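Local coordinates for protein EmGH1 (PDB 5Z87) that probably hydrolyses beta-glucosidic bonds, as a bacterial beta-glucosidase of glycoside hydrolase family 3, at residues F143-C151 with R192-D200; H448-F457 with G534-A542. One frame throughout, in Å; residues are numbered along the deposited sequence. Where two conformers were deposited one is given.

Interaction 1 lies within the N-terminal, TIM-barrel-related range of this family 3 hydrolase and interaction 2 within the C-terminal range, yet they meet directly, their centres about 13 Å apart. The loop at Gly-451 joins them: Glu-194 OE1 probably accepts from Gly-451 N at 2.9 Å, and Gln-145 NE2 probably donates to Gly-451 O at 3.2 Å. Both also reach one pocket, to which Arg-192, Tyr-452 and Glu-541 contribute and which holds dithiothreitol, probably from the crystallisation liquor. Arg-192 NH2 hydrogen-bonds this ligand, and the nearest side-chain atom of Glu-541 is about 3 Å from it. In family 3 enzymes the active site lies between these two domains, which is consistent with this position.

Interaction 1 (F143-C151 with R192-D200); sequences FPQAMAMAC and RSEETWGED
Trp-197 presents one indole face to the backbone of 143-151, with Ala-146 O lying 3.6 Å above the ring plane, offset toward the rim. The methyl of Ala-150 reaches CE3 obliquely at 3.4 Å, while Met-149 CB approaches CH2 of the same ring; at the pyrrole side Ala-146 CB meets NE1. Two polar flat groups also meet here: the amide of Gln-145 and the carboxylate of Glu-194 stand 71° apart. NE2 of Gln-145 donates to the anti lone pair of Glu-194 OE1 at 2.9 Å, nearly within its own amide plane; the same two atoms also bond Gly-451 O and Gly-451 N. The Gln-145 chain folds at chi2 (56°), bringing OE1 back to accept from Ala-146 N at 2.8 Å. This N-cap residue thereby ties the helix start to the facing loop. An alanine here would probably leave Ala-146 N without its side-chain acceptor and Glu-194 OE1 relying on Gly-451 N. Beside this pair Met-147 N donates to Glu-194 O at 3.0 Å, and Met-147 CE lies 3.4 Å from Thr-196 OG1. The contact joins short helix 146-150 to the loop between strand 176-177 and helix 201-216, with Trp-197 also packing on helices 155-171 and 201-216.

Interaction 2 (H448-F457 with G534-A542); sequences HLGGYSPKPF and GNESTAREA
Glu-536 divides its carboxylate between the ring of His-448 and the backbone N of Gly-450, and this is the close-packed end of the contact. OE2 receives His-448 ND1 on its syn lone pair at 2.7 Å, in a nearly straight bond; ring and carboxylate are nearly coplanar, 14° apart. OE1 turns its anti lone pair to Gly-450 N at 2.8 Å. A bend at chi2 (82°) swings the carboxylate back between these donors and sets CG 3.6 Å from Gly-450 CA. The side chains of Phe-457 and Glu-536 run toward each other, Phe-457 CE2 coming within 3.4 Å of Glu-536 OE1, and Asn-535 CB packs against CE1 of the histidine. These bonds hold the carboxylate at both oxygens, and its charge would probably favour a proton on ND1; NE2 of His-448 bonds Ser-446 OG.

The other end is looser. Lys-455 is exposed, its extended chain reaching toward Arg-540, which was modelled in two conformers, so that their spacing is uncertain. Toward the pocket, Tyr-452 OH donates to Glu-541 OE1 at 2.8 Å, one hydrogen bond between two pocket residues, on the syn side and 20° out of the carboxylate plane.

The contact links two loops that follow neighbouring parallel strands, 436-440 and 527-533, and lead on to helices 462-473 and 561-569; Thr-538 also packs on Phe-653 of the second subunit.

Interaction 1 (F143-C151 with R192-D200)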
# COMPACT_ATOMS: atom_id res chain seq x y z
N PHE A 143 -11.26 -30.79 2.29
CA PHE A 143 -11.27 -30.20 3.61
C PHE A 143 -11.66 -28.72 3.55
O PHE A 143 -11.82 -28.15 2.46
CB PHE A 143 -9.92 -30.45 4.25
CG PHE A 143 -9.61 -31.90 4.45
CD1 PHE A 143 -10.09 -32.58 5.56
CD2 PHE A 143 -8.86 -32.60 3.51
CE1 PHE A 143 -9.82 -33.94 5.74
CE2 PHE A 143 -8.58 -33.96 3.68
CZ PHE A 143 -9.06 -34.62 4.80
N PRO A 144 -11.88 -28.06 4.69
CA PRO A 144 -12.15 -26.62 4.64
C PRO A 144 -10.96 -25.90 4.00
O PRO A 144 -9.81 -26.35 4.10
CB PRO A 144 -12.33 -26.22 6.11
CG PRO A 144 -12.70 -27.49 6.81
CD PRO A 144 -11.96 -28.57 6.07
N GLN A 145 -11.25 -24.80 3.33
CA GLN A 145 -10.21 -24.00 2.69
C GLN A 145 -9.15 -23.58 3.72
O GLN A 145 -9.37 -23.62 4.93
CB GLN A 145 -10.85 -22.79 2.00
CG GLN A 145 -9.90 -21.91 1.19
CD GLN A 145 -9.13 -22.68 0.12
OE1 GLN A 145 -8.26 -23.50 0.42
NE2 GLN A 145 -9.44 -22.40 -1.13
N ALA A 146 -7.98 -23.18 3.22
CA ALA A 146 -6.84 -22.93 4.10
C ALA A 146 -7.15 -21.82 5.13
O ALA A 146 -6.88 -21.98 6.33
CB ALA A 146 -5.61 -22.59 3.26
N MET A 147 -7.74 -20.71 4.69
CA MET A 147 -8.07 -19.64 5.64
C MET A 147 -9.12 -20.10 6.65
O MET A 147 -9.04 -19.74 7.84
CB MET A 147 -8.56 -18.39 4.92
CG MET A 147 -8.74 -17.19 5.87
SD MET A 147 -8.63 -15.64 4.97
CE MET A 147 -6.87 -15.34 4.94
N ALA A 148 -10.11 -20.88 6.22
CA ALA A 148 -11.06 -21.46 7.16
C ALA A 148 -10.34 -22.28 8.22
O ALA A 148 -10.56 -22.10 9.43
CB ALA A 148 -12.08 -22.33 6.42
N MET A 149 -9.45 -23.17 7.79
CA MET A 149 -8.76 -24.03 8.75
C MET A 149 -7.88 -23.22 9.68
O MET A 149 -7.64 -23.64 10.83
CB MET A 149 -7.94 -25.08 8.01
CG MET A 149 -8.78 -26.13 7.28
SD MET A 149 -7.77 -27.57 6.87
CE MET A 149 -6.96 -27.02 5.38
N ALA A 150 -7.37 -22.07 9.21
CA ALA A 150 -6.58 -21.21 10.09
C ALA A 150 -7.41 -20.69 11.26
O ALA A 150 -6.85 -20.35 12.31
CB ALA A 150 -5.99 -20.04 9.30
N CYS A 151 -8.74 -20.59 11.09
CA CYS A 151 -9.58 -20.09 12.17
C CYS A 151 -9.66 -21.07 13.31
O CYS A 151 -10.05 -20.67 14.42
CB CYS A 151 -11.01 -19.80 11.71
SG CYS A 151 -11.20 -18.68 10.34
N ARG A 192 -6.55 -14.28 -3.94
CA ARG A 192 -5.96 -15.51 -3.43
C ARG A 192 -5.86 -15.52 -1.91
O ARG A 192 -5.24 -16.44 -1.36
CB ARG A 192 -4.58 -15.75 -4.05
CG ARG A 192 -4.61 -15.77 -5.57
CD ARG A 192 -3.30 -16.27 -6.15
NE ARG A 192 -3.17 -17.71 -5.97
CZ ARG A 192 -2.25 -18.47 -6.57
NH1 ARG A 192 -1.37 -17.91 -7.39
NH2 ARG A 192 -2.22 -19.79 -6.34
N SER A 193 -6.44 -14.52 -1.23
CA SER A 193 -6.40 -14.48 0.23
C SER A 193 -6.77 -15.82 0.87
O SER A 193 -6.12 -16.27 1.82
CB SER A 193 -7.32 -13.38 0.75
OG SER A 193 -6.94 -12.10 0.26
N GLU A 194 -7.82 -16.48 0.35
CA GLU A 194 -8.32 -17.70 1.00
C GLU A 194 -7.29 -18.82 1.03
O GLU A 194 -7.39 -19.73 1.87
CB GLU A 194 -9.57 -18.18 0.28
CG GLU A 194 -9.26 -18.64 -1.14
CD GLU A 194 -10.50 -18.92 -1.94
OE1 GLU A 194 -10.90 -20.10 -2.05
OE2 GLU A 194 -11.09 -17.96 -2.46
N GLU A 195 -6.29 -18.79 0.13
CA GLU A 195 -5.28 -19.84 0.11
C GLU A 195 -4.28 -19.72 1.25
O GLU A 195 -3.50 -20.67 1.45
CB GLU A 195 -4.50 -19.81 -1.19
CG GLU A 195 -5.34 -19.80 -2.42
CD GLU A 195 -4.46 -19.85 -3.66
OE1 GLU A 195 -4.96 -19.49 -4.75
OE2 GLU A 195 -3.27 -20.22 -3.51
N THR A 196 -4.27 -18.60 1.98
CA THR A 196 -3.28 -18.34 3.01
C THR A 196 -3.85 -18.66 4.38
O THR A 196 -5.04 -18.87 4.55
CB THR A 196 -2.82 -16.87 2.99
OG1 THR A 196 -3.87 -16.04 3.55
CG2 THR A 196 -2.48 -16.44 1.60
N TRP A 197 -2.96 -18.64 5.37
CA TRP A 197 -3.33 -18.85 6.76
C TRP A 197 -3.41 -17.54 7.54
O TRP A 197 -3.31 -17.53 8.77
CB TRP A 197 -2.35 -19.84 7.40
CG TRP A 197 -2.51 -21.20 6.73
CD1 TRP A 197 -2.10 -21.54 5.47
CD2 TRP A 197 -3.22 -22.34 7.24
NE1 TRP A 197 -2.48 -22.83 5.18
CE2 TRP A 197 -3.16 -23.35 6.25
CE3 TRP A 197 -3.87 -22.62 8.45
CZ2 TRP A 197 -3.73 -24.62 6.44
CZ3 TRP A 197 -4.43 -23.89 8.63
CH2 TRP A 197 -4.35 -24.86 7.63
N GLY A 198 -3.63 -16.43 6.85
CA GLY A 198 -3.94 -15.20 7.53
C GLY A 198 -2.82 -14.19 7.45
O GLY A 198 -1.91 -14.28 6.61
N GLU A 199 -2.89 -13.21 8.34
CA GLU A 199 -1.94 -12.10 8.37
C GLU A 199 -0.81 -12.30 9.38
O GLU A 199 0.18 -11.55 9.33
CB GLU A 199 -2.69 -10.79 8.70
CG GLU A 199 -3.14 -10.65 10.17
CD GLU A 199 -4.06 -9.44 10.41
OE1 GLU A 199 -4.83 -9.08 9.49
OE2 GLU A 199 -4.02 -8.86 11.53
N ASP A 200 -0.92 -13.23 10.28
CA ASP A 200 0.05 -13.23 11.38
C ASP A 200 1.24 -14.14 11.07
O ASP A 200 1.04 -15.31 10.72
CB ASP A 200 -0.59 -13.69 12.67
CG ASP A 200 0.40 -13.73 13.80
OD1 ASP A 200 1.01 -12.67 14.09
OD2 ASP A 200 0.59 -14.81 14.39

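Interaction 2 (H448-F457 with G534-A542)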
# COMPACT_ATOMS: atom_id res chain seq x y z
N HIS A 448 -19.77 -24.83 -1.54
CA HIS A 448 -18.67 -23.94 -1.85
C HIS A 448 -17.41 -24.42 -1.15
O HIS A 448 -17.36 -24.48 0.08
CB HIS A 448 -19.01 -22.50 -1.49
CG HIS A 448 -20.04 -21.93 -2.41
ND1 HIS A 448 -19.71 -21.42 -3.65
CD2 HIS A 448 -21.39 -21.88 -2.32
CE1 HIS A 448 -20.82 -21.03 -4.26
NE2 HIS A 448 -21.85 -21.30 -3.48
N LEU A 449 -16.42 -24.81 -1.95
CA LEU A 449 -15.20 -25.39 -1.45
C LEU A 449 -13.98 -24.50 -1.65
O LEU A 449 -12.97 -24.70 -0.98
CB LEU A 449 -14.96 -26.75 -2.12
CG LEU A 449 -16.08 -27.76 -1.91
CD1 LEU A 449 -15.86 -28.95 -2.84
CD2 LEU A 449 -16.14 -28.21 -0.45
N GLY A 450 -14.06 -23.52 -2.54
CA GLY A 450 -12.97 -22.59 -2.74
C GLY A 450 -12.10 -22.96 -3.92
O GLY A 450 -12.25 -24.01 -4.55
N GLY A 451 -11.16 -22.06 -4.21
CA GLY A 451 -10.20 -22.32 -5.26
C GLY A 451 -9.42 -23.60 -5.01
O GLY A 451 -9.33 -24.10 -3.89
N TYR A 452 -8.90 -24.16 -6.10
CA TYR A 452 -8.06 -25.35 -6.02
C TYR A 452 -8.85 -26.55 -5.48
O TYR A 452 -8.37 -27.31 -4.64
CB TYR A 452 -6.80 -25.05 -5.20
CG TYR A 452 -5.83 -24.25 -6.06
CD1 TYR A 452 -5.87 -22.86 -6.11
CD2 TYR A 452 -4.92 -24.91 -6.87
CE1 TYR A 452 -5.01 -22.16 -6.94
CE2 TYR A 452 -4.05 -24.22 -7.68
CZ TYR A 452 -4.10 -22.86 -7.72
OH TYR A 452 -3.24 -22.21 -8.57
N SER A 453 -10.08 -26.72 -5.97
CA SER A 453 -10.98 -27.81 -5.64
C SER A 453 -11.44 -28.50 -6.92
O SER A 453 -11.55 -27.85 -7.97
CB SER A 453 -12.21 -27.32 -4.86
OG SER A 453 -11.86 -26.56 -3.72
N PRO A 454 -11.72 -29.80 -6.86
CA PRO A 454 -12.21 -30.51 -8.05
C PRO A 454 -13.63 -30.09 -8.41
O PRO A 454 -14.50 -29.97 -7.55
CB PRO A 454 -12.17 -31.99 -7.64
CG PRO A 454 -11.69 -32.03 -6.22
CD PRO A 454 -11.75 -30.64 -5.66
N LYS A 455 -13.86 -29.86 -9.70
CA LYS A 455 -15.16 -29.46 -10.22
C LYS A 455 -15.83 -30.62 -10.96
O LYS A 455 -15.18 -31.33 -11.73
CB LYS A 455 -15.03 -28.26 -11.16
CG LYS A 455 -14.71 -26.96 -10.44
CD LYS A 455 -14.17 -25.94 -11.41
CE LYS A 455 -14.10 -24.55 -10.80
NZ LYS A 455 -13.26 -23.63 -11.62
N PRO A 456 -17.15 -30.82 -10.76
CA PRO A 456 -17.99 -29.97 -9.90
C PRO A 456 -17.83 -30.28 -8.42
O PRO A 456 -17.50 -31.42 -8.08
CB PRO A 456 -19.41 -30.30 -10.38
CG PRO A 456 -19.31 -31.71 -10.86
CD PRO A 456 -17.92 -31.89 -11.42
N PHE A 457 -18.05 -29.28 -7.57
CA PHE A 457 -17.91 -29.47 -6.13
C PHE A 457 -18.82 -30.58 -5.65
O PHE A 457 -19.96 -30.71 -6.11
CB PHE A 457 -18.26 -28.18 -5.37
CG PHE A 457 -17.39 -27.00 -5.71
CD1 PHE A 457 -16.11 -27.18 -6.22
CD2 PHE A 457 -17.85 -25.71 -5.51
CE1 PHE A 457 -15.31 -26.09 -6.53
CE2 PHE A 457 -17.06 -24.62 -5.82
CZ PHE A 457 -15.78 -24.81 -6.33
N GLY A 534 -19.49 -14.52 -0.60
CA GLY A 534 -18.96 -14.43 -1.94
C GLY A 534 -18.81 -15.84 -2.46
O GLY A 534 -19.13 -16.80 -1.77
N ASN A 535 -18.32 -15.97 -3.69
CA ASN A 535 -18.10 -17.32 -4.22
C ASN A 535 -16.77 -17.35 -4.95
O ASN A 535 -15.99 -16.38 -4.95
CB ASN A 535 -19.28 -17.78 -5.10
CG ASN A 535 -19.50 -16.89 -6.31
OD1 ASN A 535 -18.56 -16.27 -6.83
ND2 ASN A 535 -20.74 -16.84 -6.79
N GLU A 536 -16.52 -18.49 -5.59
CA GLU A 536 -15.28 -18.79 -6.28
C GLU A 536 -15.11 -17.97 -7.55
O GLU A 536 -14.05 -18.04 -8.17
CB GLU A 536 -15.22 -20.29 -6.58
CG GLU A 536 -15.06 -21.17 -5.33
CD GLU A 536 -16.38 -21.46 -4.58
OE1 GLU A 536 -16.33 -22.22 -3.59
OE2 GLU A 536 -17.45 -20.92 -4.96
N SER A 537 -16.12 -17.18 -7.93
CA SER A 537 -15.96 -16.20 -9.00
C SER A 537 -15.64 -14.79 -8.48
O SER A 537 -15.02 -14.01 -9.20
CB SER A 537 -17.21 -16.14 -9.87
OG SER A 537 -17.23 -17.19 -10.80
N THR A 538 -16.05 -14.43 -7.26
CA THR A 538 -15.77 -13.08 -6.78
C THR A 538 -14.44 -12.98 -6.03
O THR A 538 -13.86 -11.89 -5.97
CB THR A 538 -16.93 -12.56 -5.91
OG1 THR A 538 -17.14 -13.41 -4.78
CG2 THR A 538 -18.21 -12.51 -6.74
N ALA A 539 -13.95 -14.08 -5.47
CA ALA A 539 -12.57 -14.22 -5.01
C ALA A 539 -11.97 -15.38 -5.79
O ALA A 539 -12.40 -16.53 -5.64
CB ALA A 539 -12.49 -14.47 -3.50
N ARG A 540 -11.01 -15.07 -6.65
CA ARG A 540 -10.32 -16.14 -7.36
C ARG A 540 -8.96 -15.63 -7.81
O ARG A 540 -8.67 -14.43 -7.79
CB ARG A 540 -11.13 -16.65 -8.56
CG ARG A 540 -11.15 -15.72 -9.75
CD ARG A 540 -11.79 -16.38 -10.97
NE ARG A 540 -11.24 -17.71 -11.25
CZ ARG A 540 -11.97 -18.82 -11.31
NH1 ARG A 540 -13.28 -18.76 -11.12
NH2 ARG A 540 -11.39 -19.99 -11.58
N GLU A 541 -8.13 -16.57 -8.21
CA GLU A 541 -6.83 -16.28 -8.79
C GLU A 541 -7.02 -15.62 -10.16
O GLU A 541 -7.65 -16.20 -11.05
CB GLU A 541 -6.05 -17.59 -8.92
CG GLU A 541 -4.71 -17.49 -9.64
CD GLU A 541 -4.03 -18.84 -9.75
OE1 GLU A 541 -4.63 -19.86 -9.35
OE2 GLU A 541 -2.89 -18.89 -10.24
N ALA A 542 -6.47 -14.42 -10.33
CA ALA A 542 -6.52 -13.74 -11.63
C ALA A 542 -5.41 -14.31 -12.51
O ALA A 542 -4.23 -14.01 -12.30
CB ALA A 542 -6.35 -12.23 -11.46